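PDB 7ML9: insecticidal protein from Brevibacillus laterosporus, which is active against the western corn rootworm and probably kills by forming beta-barrel pores in membranes, as toxins of the epsilon-toxin and aerolysin clan do. Local coordinates for residues 91-101 against 152-163; 213-224 against 266-277. All coordinates share one frame; numbering follows the deposited sequence.

Contact 1: 91-101 against 152-163; sequences AWATLEGSPTE and TTATMKFPIAQG. With ACT (acetate ion), chain D.
Ala-93 meets two residues of strand 153-160, its CB lying 4.0 Å from Ala-154 CB and 3.9 Å from Met-156 CB. Two residues earlier, Ala-91 CB presses tightly on Thr-152 CG2 (3.5 Å). Met-156 starts with CG anti to the backbone N (chi1 -164°) and then bends twice, which puts SD against the peptide between Thr-94 and Leu-95, 3.7 Å from Leu-95 N. Leu-95 forks over the next two residues, CD1 on Phe-158 CB and CD2 on Pro-159 CD (4.1 Å). The strands run roughly parallel, 23° apart, and three waters take the place of direct backbone bonds, joining Ala-93 N to Thr-155 O, Ala-93 O to Lys-157 N and Leu-95 N to Lys-157 O. At the hairpin turn the extended Glu-101 accepts a forked bond from Gln-162 N, 3.1 Å to both OE1 and OE2, through their syn lone pairs; a further water links OE2 to Gly-163 N. Strand 153-160 with 165-172 resembles the amphipathic hairpin that relatives insert into membranes. Small apolar contacts, bridging waters and one carboxylate grip are consistent with a hairpin that can be released from the sheet.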
# COMPACT_ATOMS: atom_id res chain seq x y z
N ALA A 91 -12.99 5.57 2.46
CA ALA A 91 -11.55 5.40 2.55
C ALA A 91 -11.13 4.29 1.59
O ALA A 91 -11.85 3.30 1.45
CB ALA A 91 -11.11 5.08 3.98
N TRP A 92 -9.99 4.48 0.93
CA TRP A 92 -9.55 3.52 -0.08
C TRP A 92 -8.04 3.60 -0.20
O TRP A 92 -7.39 4.51 0.33
CB TRP A 92 -10.26 3.75 -1.42
CG TRP A 92 -9.90 5.01 -2.18
CD1 TRP A 92 -9.04 5.12 -3.24
CD2 TRP A 92 -10.44 6.33 -1.96
NE1 TRP A 92 -8.99 6.42 -3.68
CE2 TRP A 92 -9.84 7.18 -2.92
CE3 TRP A 92 -11.36 6.87 -1.06
CZ2 TRP A 92 -10.13 8.55 -2.99
CZ3 TRP A 92 -11.64 8.22 -1.12
CH2 TRP A 92 -11.02 9.05 -2.08
N ALA A 93 -7.46 2.63 -0.91
CA ALA A 93 -6.02 2.57 -1.08
C ALA A 93 -5.72 2.05 -2.47
O ALA A 93 -6.40 1.14 -2.96
CB ALA A 93 -5.36 1.69 -0.02
N THR A 94 -4.76 2.67 -3.14
CA THR A 94 -4.44 2.34 -4.51
C THR A 94 -2.94 2.16 -4.66
O THR A 94 -2.14 2.75 -3.92
CB THR A 94 -4.94 3.40 -5.51
OG1 THR A 94 -4.16 4.60 -5.39
CG2 THR A 94 -6.40 3.74 -5.24
N LEU A 95 -2.58 1.32 -5.62
CA LEU A 95 -1.18 1.08 -5.93
C LEU A 95 -0.55 2.37 -6.45
O LEU A 95 -1.14 3.08 -7.26
CB LEU A 95 -1.06 -0.03 -6.97
CG LEU A 95 0.37 -0.45 -7.30
CD1 LEU A 95 1.00 -1.13 -6.10
CD2 LEU A 95 0.35 -1.37 -8.51
N GLU A 96 0.65 2.66 -5.96
CA GLU A 96 1.33 3.92 -6.25
C GLU A 96 2.61 3.63 -7.03
O GLU A 96 3.54 3.02 -6.50
CB GLU A 96 1.63 4.67 -4.96
CG GLU A 96 1.88 6.13 -5.20
CD GLU A 96 3.33 6.44 -5.30
OE1 GLU A 96 3.76 6.92 -6.36
OE2 GLU A 96 4.03 6.21 -4.29
N GLY A 97 2.65 4.09 -8.28
CA GLY A 97 3.83 3.89 -9.10
C GLY A 97 3.94 2.47 -9.62
O GLY A 97 2.95 1.75 -9.76
N SER A 98 5.18 2.07 -9.93
CA SER A 98 5.49 0.73 -10.41
C SER A 98 6.17 -0.07 -9.30
O SER A 98 7.28 0.31 -8.89
CB SER A 98 6.39 0.79 -11.64
OG SER A 98 5.64 0.77 -12.83
N PRO A 99 5.59 -1.16 -8.82
CA PRO A 99 6.31 -2.01 -7.85
C PRO A 99 7.57 -2.61 -8.46
O PRO A 99 7.73 -2.71 -9.68
CB PRO A 99 5.29 -3.10 -7.50
CG PRO A 99 3.96 -2.57 -7.96
CD PRO A 99 4.26 -1.68 -9.14
N THR A 100 8.48 -3.02 -7.58
CA THR A 100 9.76 -3.59 -7.96
C THR A 100 9.74 -5.09 -7.67
O THR A 100 9.59 -5.50 -6.51
CB THR A 100 10.91 -2.92 -7.21
OG1 THR A 100 10.82 -1.50 -7.38
CG2 THR A 100 12.26 -3.42 -7.73
N GLU A 101 9.89 -5.90 -8.72
CA GLU A 101 9.94 -7.35 -8.64
C GLU A 101 11.38 -7.85 -8.71
O GLU A 101 12.21 -7.29 -9.41
CB GLU A 101 9.13 -7.99 -9.76
CG GLU A 101 7.66 -7.62 -9.75
CD GLU A 101 6.78 -8.69 -10.39
OE1 GLU A 101 7.32 -9.75 -10.77
OE2 GLU A 101 5.56 -8.47 -10.50
N THR A 152 -9.86 3.16 10.73
CA THR A 152 -10.08 3.25 9.30
C THR A 152 -9.11 2.29 8.62
O THR A 152 -7.91 2.30 8.92
CB THR A 152 -9.88 4.69 8.80
OG1 THR A 152 -10.83 5.55 9.44
CG2 THR A 152 -10.05 4.79 7.29
N THR A 153 -9.65 1.45 7.73
CA THR A 153 -8.87 0.45 7.02
C THR A 153 -9.27 0.49 5.55
O THR A 153 -10.36 0.95 5.19
CB THR A 153 -9.11 -0.99 7.54
OG1 THR A 153 -10.49 -1.33 7.43
CG2 THR A 153 -8.67 -1.13 8.98
N ALA A 154 -8.37 0.00 4.71
CA ALA A 154 -8.67 -0.12 3.29
C ALA A 154 -7.78 -1.21 2.72
O ALA A 154 -6.61 -1.34 3.11
CB ALA A 154 -8.46 1.20 2.53
N THR A 155 -8.33 -1.96 1.78
CA THR A 155 -7.63 -3.06 1.14
C THR A 155 -7.10 -2.60 -0.21
O THR A 155 -7.82 -1.97 -0.99
CB THR A 155 -8.55 -4.26 0.97
OG1 THR A 155 -8.90 -4.74 2.27
CG2 THR A 155 -7.84 -5.37 0.18
N MET A 156 -5.84 -2.91 -0.46
CA MET A 156 -5.19 -2.56 -1.71
C MET A 156 -4.80 -3.83 -2.45
O MET A 156 -4.26 -4.76 -1.84
CB MET A 156 -3.96 -1.70 -1.48
CG MET A 156 -3.52 -1.02 -2.73
SD MET A 156 -1.76 -0.80 -2.76
CE MET A 156 -1.20 -2.47 -2.56
N LYS A 157 -5.08 -3.87 -3.74
CA LYS A 157 -4.74 -5.00 -4.60
C LYS A 157 -3.63 -4.62 -5.56
O LYS A 157 -3.58 -3.49 -6.06
CB LYS A 157 -5.95 -5.50 -5.38
CG LYS A 157 -7.11 -5.91 -4.50
CD LYS A 157 -8.46 -5.73 -5.20
CE LYS A 157 -8.38 -6.00 -6.70
NZ LYS A 157 -7.87 -7.37 -7.00
N PHE A 158 -2.74 -5.56 -5.83
CA PHE A 158 -1.61 -5.34 -6.71
C PHE A 158 -1.33 -6.61 -7.48
O PHE A 158 -1.58 -7.71 -6.97
CB PHE A 158 -0.35 -4.91 -5.92
CG PHE A 158 -0.03 -5.80 -4.75
CD1 PHE A 158 -0.72 -5.69 -3.55
CD2 PHE A 158 0.99 -6.74 -4.84
CE1 PHE A 158 -0.42 -6.50 -2.47
CE2 PHE A 158 1.30 -7.56 -3.75
CZ PHE A 158 0.60 -7.44 -2.57
N PRO A 159 -0.83 -6.50 -8.71
CA PRO A 159 -0.43 -7.71 -9.45
C PRO A 159 0.93 -8.20 -8.99
O PRO A 159 1.79 -7.43 -8.57
CB PRO A 159 -0.39 -7.23 -10.91
CG PRO A 159 -0.79 -5.75 -10.89
CD PRO A 159 -0.56 -5.29 -9.49
N ILE A 160 1.10 -9.52 -9.06
CA ILE A 160 2.35 -10.16 -8.68
C ILE A 160 2.78 -11.08 -9.82
O ILE A 160 2.00 -11.40 -10.72
CB ILE A 160 2.23 -10.95 -7.37
CG1 ILE A 160 1.19 -12.05 -7.53
CG2 ILE A 160 1.89 -10.02 -6.20
CD1 ILE A 160 1.27 -13.10 -6.46
N ALA A 161 4.04 -11.52 -9.75
CA ALA A 161 4.59 -12.50 -10.68
C ALA A 161 4.38 -12.05 -12.13
O ALA A 161 3.72 -12.71 -12.93
CB ALA A 161 4.00 -13.89 -10.45
N GLN A 162 4.92 -10.87 -12.43
CA GLN A 162 4.83 -10.27 -13.76
C GLN A 162 3.39 -10.28 -14.26
O GLN A 162 3.09 -10.75 -15.37
CB GLN A 162 5.77 -10.98 -14.73
CG GLN A 162 7.24 -10.99 -14.30
CD GLN A 162 7.86 -9.60 -14.26
OE1 GLN A 162 8.50 -9.21 -13.28
NE2 GLN A 162 7.67 -8.83 -15.34
N GLY A 163 2.48 -9.79 -13.43
CA GLY A 163 1.09 -9.58 -13.82
C GLY A 163 0.23 -10.82 -13.95
O GLY A 163 -0.88 -10.72 -14.48
C ACT D . 7.04 2.48 -6.46
O ACT D . 6.25 3.02 -5.64
OXT ACT D . 7.28 2.85 -7.64
CH3 ACT D . 7.78 1.18 -5.93
O HOH W 1 -9.34 0.29 -0.92
O HOH W 2 -6.73 -1.24 -4.62
O HOH W 3 -4.77 -0.85 -6.20
O HOH W 4 3.21 -8.06 -11.32

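Contact 2: 213-224 against 266-277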
# COMPACT_ATOMS: atom_id res chain seq x y z
N ILE A 213 8.20 -8.95 -4.40
CA ILE A 213 7.73 -7.67 -4.91
C ILE A 213 7.66 -6.72 -3.73
O ILE A 213 7.41 -7.13 -2.59
CB ILE A 213 6.37 -7.83 -5.62
CG1 ILE A 213 5.99 -6.55 -6.37
CG2 ILE A 213 5.27 -8.24 -4.65
CD1 ILE A 213 4.80 -6.75 -7.29
N SER A 214 7.93 -5.43 -3.99
CA SER A 214 7.71 -4.41 -2.97
C SER A 214 7.29 -3.13 -3.67
O SER A 214 7.59 -2.92 -4.85
CB SER A 214 8.95 -4.17 -2.11
OG SER A 214 10.03 -3.74 -2.90
N GLY A 215 6.57 -2.29 -2.94
CA GLY A 215 6.10 -1.08 -3.55
C GLY A 215 5.46 -0.15 -2.55
O GLY A 215 5.68 -0.26 -1.34
N GLU A 216 4.67 0.76 -3.08
CA GLU A 216 4.08 1.85 -2.32
C GLU A 216 2.59 1.88 -2.58
O GLU A 216 2.12 1.49 -3.65
CB GLU A 216 4.69 3.19 -2.71
CG GLU A 216 6.18 3.27 -2.53
CD GLU A 216 6.56 4.03 -1.28
OE1 GLU A 216 5.64 4.44 -0.54
OE2 GLU A 216 7.78 4.23 -1.05
N ALA A 217 1.86 2.38 -1.60
CA ALA A 217 0.43 2.55 -1.69
C ALA A 217 0.08 3.99 -1.33
O ALA A 217 0.72 4.59 -0.46
CB ALA A 217 -0.29 1.60 -0.74
N ASN A 218 -0.91 4.55 -2.02
CA ASN A 218 -1.57 5.77 -1.58
C ASN A 218 -2.79 5.42 -0.74
O ASN A 218 -3.60 4.57 -1.13
CB ASN A 218 -2.00 6.63 -2.76
CG ASN A 218 -0.84 7.14 -3.56
OD1 ASN A 218 -0.89 7.16 -4.79
ND2 ASN A 218 0.23 7.53 -2.88
N LEU A 219 -2.92 6.06 0.41
CA LEU A 219 -4.06 5.91 1.30
C LEU A 219 -4.89 7.19 1.22
O LEU A 219 -4.34 8.29 1.28
CB LEU A 219 -3.60 5.66 2.74
CG LEU A 219 -2.50 4.59 2.88
CD1 LEU A 219 -2.09 4.47 4.33
CD2 LEU A 219 -3.00 3.27 2.35
N TYR A 220 -6.21 7.05 1.05
CA TYR A 220 -7.09 8.20 0.82
C TYR A 220 -8.28 8.12 1.75
O TYR A 220 -8.84 7.04 1.97
CB TYR A 220 -7.62 8.26 -0.63
CG TYR A 220 -6.57 8.48 -1.70
CD1 TYR A 220 -5.97 9.71 -1.87
CD2 TYR A 220 -6.18 7.44 -2.54
CE1 TYR A 220 -5.02 9.92 -2.85
CE2 TYR A 220 -5.23 7.64 -3.53
CZ TYR A 220 -4.65 8.88 -3.68
OH TYR A 220 -3.70 9.08 -4.65
N ALA A 221 -8.69 9.26 2.28
CA ALA A 221 -9.97 9.32 2.98
C ALA A 221 -10.71 10.55 2.48
O ALA A 221 -10.11 11.62 2.32
CB ALA A 221 -9.77 9.36 4.50
N ASN A 222 -12.00 10.39 2.21
CA ASN A 222 -12.88 11.49 1.86
C ASN A 222 -13.62 11.88 3.13
O ASN A 222 -14.31 11.04 3.72
CB ASN A 222 -13.85 11.07 0.75
CG ASN A 222 -14.80 12.18 0.33
OD1 ASN A 222 -15.53 12.75 1.15
ND2 ASN A 222 -14.82 12.47 -0.96
N VAL A 223 -13.45 13.13 3.57
CA VAL A 223 -14.03 13.57 4.83
C VAL A 223 -14.88 14.82 4.60
O VAL A 223 -14.57 15.65 3.74
CB VAL A 223 -12.96 13.83 5.92
CG1 VAL A 223 -12.02 12.63 6.06
CG2 VAL A 223 -12.17 15.06 5.61
N GLY A 224 -15.94 14.95 5.39
CA GLY A 224 -16.86 16.06 5.29
C GLY A 224 -16.82 16.91 6.55
O GLY A 224 -16.24 16.53 7.57
N ASP A 266 -16.58 18.26 0.20
CA ASP A 266 -15.70 17.46 1.04
C ASP A 266 -14.24 17.75 0.69
O ASP A 266 -13.93 18.53 -0.22
CB ASP A 266 -16.01 15.96 0.88
CG ASP A 266 -17.49 15.64 1.03
OD1 ASP A 266 -18.06 15.90 2.12
OD2 ASP A 266 -18.09 15.14 0.04
N VAL A 267 -13.34 17.10 1.43
CA VAL A 267 -11.93 17.12 1.08
C VAL A 267 -11.43 15.67 1.09
O VAL A 267 -11.93 14.82 1.82
CB VAL A 267 -11.06 17.99 2.03
CG1 VAL A 267 -11.65 19.43 2.21
CG2 VAL A 267 -10.91 17.32 3.34
N ILE A 268 -10.43 15.41 0.25
CA ILE A 268 -9.74 14.12 0.24
C ILE A 268 -8.36 14.33 0.85
O ILE A 268 -7.63 15.24 0.44
CB ILE A 268 -9.63 13.57 -1.19
CG1 ILE A 268 -11.01 13.30 -1.77
CG2 ILE A 268 -8.77 12.29 -1.22
CD1 ILE A 268 -11.01 13.07 -3.26
N VAL A 269 -8.02 13.51 1.84
CA VAL A 269 -6.73 13.59 2.49
C VAL A 269 -5.93 12.33 2.14
O VAL A 269 -6.49 11.24 2.04
CB VAL A 269 -6.87 13.77 4.02
CG1 VAL A 269 -7.57 12.59 4.68
CG2 VAL A 269 -5.52 14.04 4.65
N LYS A 270 -4.63 12.50 1.93
CA LYS A 270 -3.78 11.43 1.39
C LYS A 270 -2.71 11.05 2.40
O LYS A 270 -2.06 11.93 2.97
CB LYS A 270 -3.12 11.85 0.08
CG LYS A 270 -2.34 10.73 -0.61
CD LYS A 270 -1.48 11.25 -1.74
CE LYS A 270 -0.02 11.35 -1.31
NZ LYS A 270 0.61 10.00 -1.18
N GLY A 271 -2.55 9.74 2.62
CA GLY A 271 -1.42 9.19 3.34
C GLY A 271 -0.68 8.18 2.47
O GLY A 271 -0.92 8.12 1.26
N GLN A 272 0.19 7.38 3.07
CA GLN A 272 1.07 6.50 2.30
C GLN A 272 1.38 5.23 3.08
O GLN A 272 1.48 5.24 4.31
CB GLN A 272 2.41 7.18 1.96
CG GLN A 272 2.50 7.74 0.57
CD GLN A 272 3.77 8.55 0.37
OE1 GLN A 272 3.73 9.70 -0.10
NE2 GLN A 272 4.91 7.96 0.74
N GLY A 273 1.61 4.14 2.33
CA GLY A 273 2.12 2.92 2.92
C GLY A 273 3.11 2.24 1.99
O GLY A 273 3.31 2.65 0.84
N THR A 274 3.75 1.20 2.53
CA THR A 274 4.61 0.32 1.75
C THR A 274 4.08 -1.11 1.86
O THR A 274 3.27 -1.42 2.74
CB THR A 274 6.08 0.35 2.24
OG1 THR A 274 6.14 0.06 3.64
CG2 THR A 274 6.71 1.70 1.97
N PHE A 275 4.52 -1.97 0.95
CA PHE A 275 4.13 -3.38 1.04
C PHE A 275 5.23 -4.24 0.44
O PHE A 275 6.07 -3.77 -0.33
CB PHE A 275 2.81 -3.67 0.33
CG PHE A 275 2.90 -3.55 -1.17
CD1 PHE A 275 2.69 -2.32 -1.79
CD2 PHE A 275 3.19 -4.65 -1.96
CE1 PHE A 275 2.78 -2.20 -3.16
CE2 PHE A 275 3.29 -4.54 -3.34
CZ PHE A 275 3.08 -3.31 -3.94
N LYS A 276 5.20 -5.52 0.79
CA LYS A 276 6.11 -6.48 0.16
C LYS A 276 5.45 -7.85 0.20
O LYS A 276 4.57 -8.11 1.02
CB LYS A 276 7.47 -6.50 0.85
CG LYS A 276 7.42 -6.89 2.30
CD LYS A 276 8.82 -6.96 2.88
CE LYS A 276 8.78 -7.13 4.39
NZ LYS A 276 9.83 -8.05 4.88
N SER A 277 5.90 -8.73 -0.70
CA SER A 277 5.27 -10.03 -0.83
C SER A 277 6.27 -10.99 -1.46
O SER A 277 7.13 -10.58 -2.24
CB SER A 277 4.00 -9.93 -1.67
OG SER A 277 3.20 -11.08 -1.57
O HOH W 5 6.07 5.43 1.85
O HOH W 6 -17.02 14.32 -2.20
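Asp-266 begins an antiparallel strand pair in the long, twisted sheet of this aerolysin-type beta fold, where twelve backbone hydrogen bonds join 266-277 to 213-224. Its CB lies 3.3 Å from Asn-222 OD1, a water joins its OD2 to Asn-222 ND2, and Asn-89 binds Asn-222 OD1 from outside the pair. Val-267 and Val-223 press CG2 on CG2 unusually closely, 3.4 Å apart. Ile-268, on the other face, puts CG2 beside Tyr-220 CD1 (3.9 Å), while Val-269 CG1 packs on Ala-221 CB. The aliphatic part of Lys-270 lies alongside the tyrosine, Lys-270 CG 3.6 Å from Tyr-220 CE1, before the chain bends and sends NZ into a weak bond with Gln-272 OE1. Gly-271 gives its N-H to Leu-219 O in a short bond of 2.7 Å, and accepts from Leu-219 N well above its own carbonyl plane. Gln-272 NE2 reaches Glu-216 OE1 through a water, and Gly-273 exchanges two bonds with Ala-217. Thr-274 runs alongside Glu-216, its CG2 near the carboxylate. In Phe-275 a chi1 of 69° swings the ring back over the neighbouring strand, so that Gly-215 N lies over the centre of one face, 3.7 Å above the plane; Lys-276 CB touches Ser-214 CB. Ser-277 anchors its OG on Thr-138 and Ser-137, and Ile-213 CG2 rests 3.7 Å from Ser-277 CB.

Overall arrangement
From the N terminus, strand 86-115 supplies 91-101, and contact 1 closes a loop of 50 residues, without helix and mostly strand, when the chain returns along strand 153-160. After the hairpin is completed by strand 165-172, the chain reaches strand 201-229; contact 2 then closes a second loop of 41 residues containing helix 242-252. The loops follow in series and neither nest nor cross. Strands 86-115 and 201-229 are neighbours in one sheet, with Trp-92 stacked on Tyr-220 and backbone bonds such as Thr-100 to Ser-214. Phe-158 meets Phe-275, and Met-156 touches Ala-217, so the hairpin strand packs on the sheet to which contact 2 belongs.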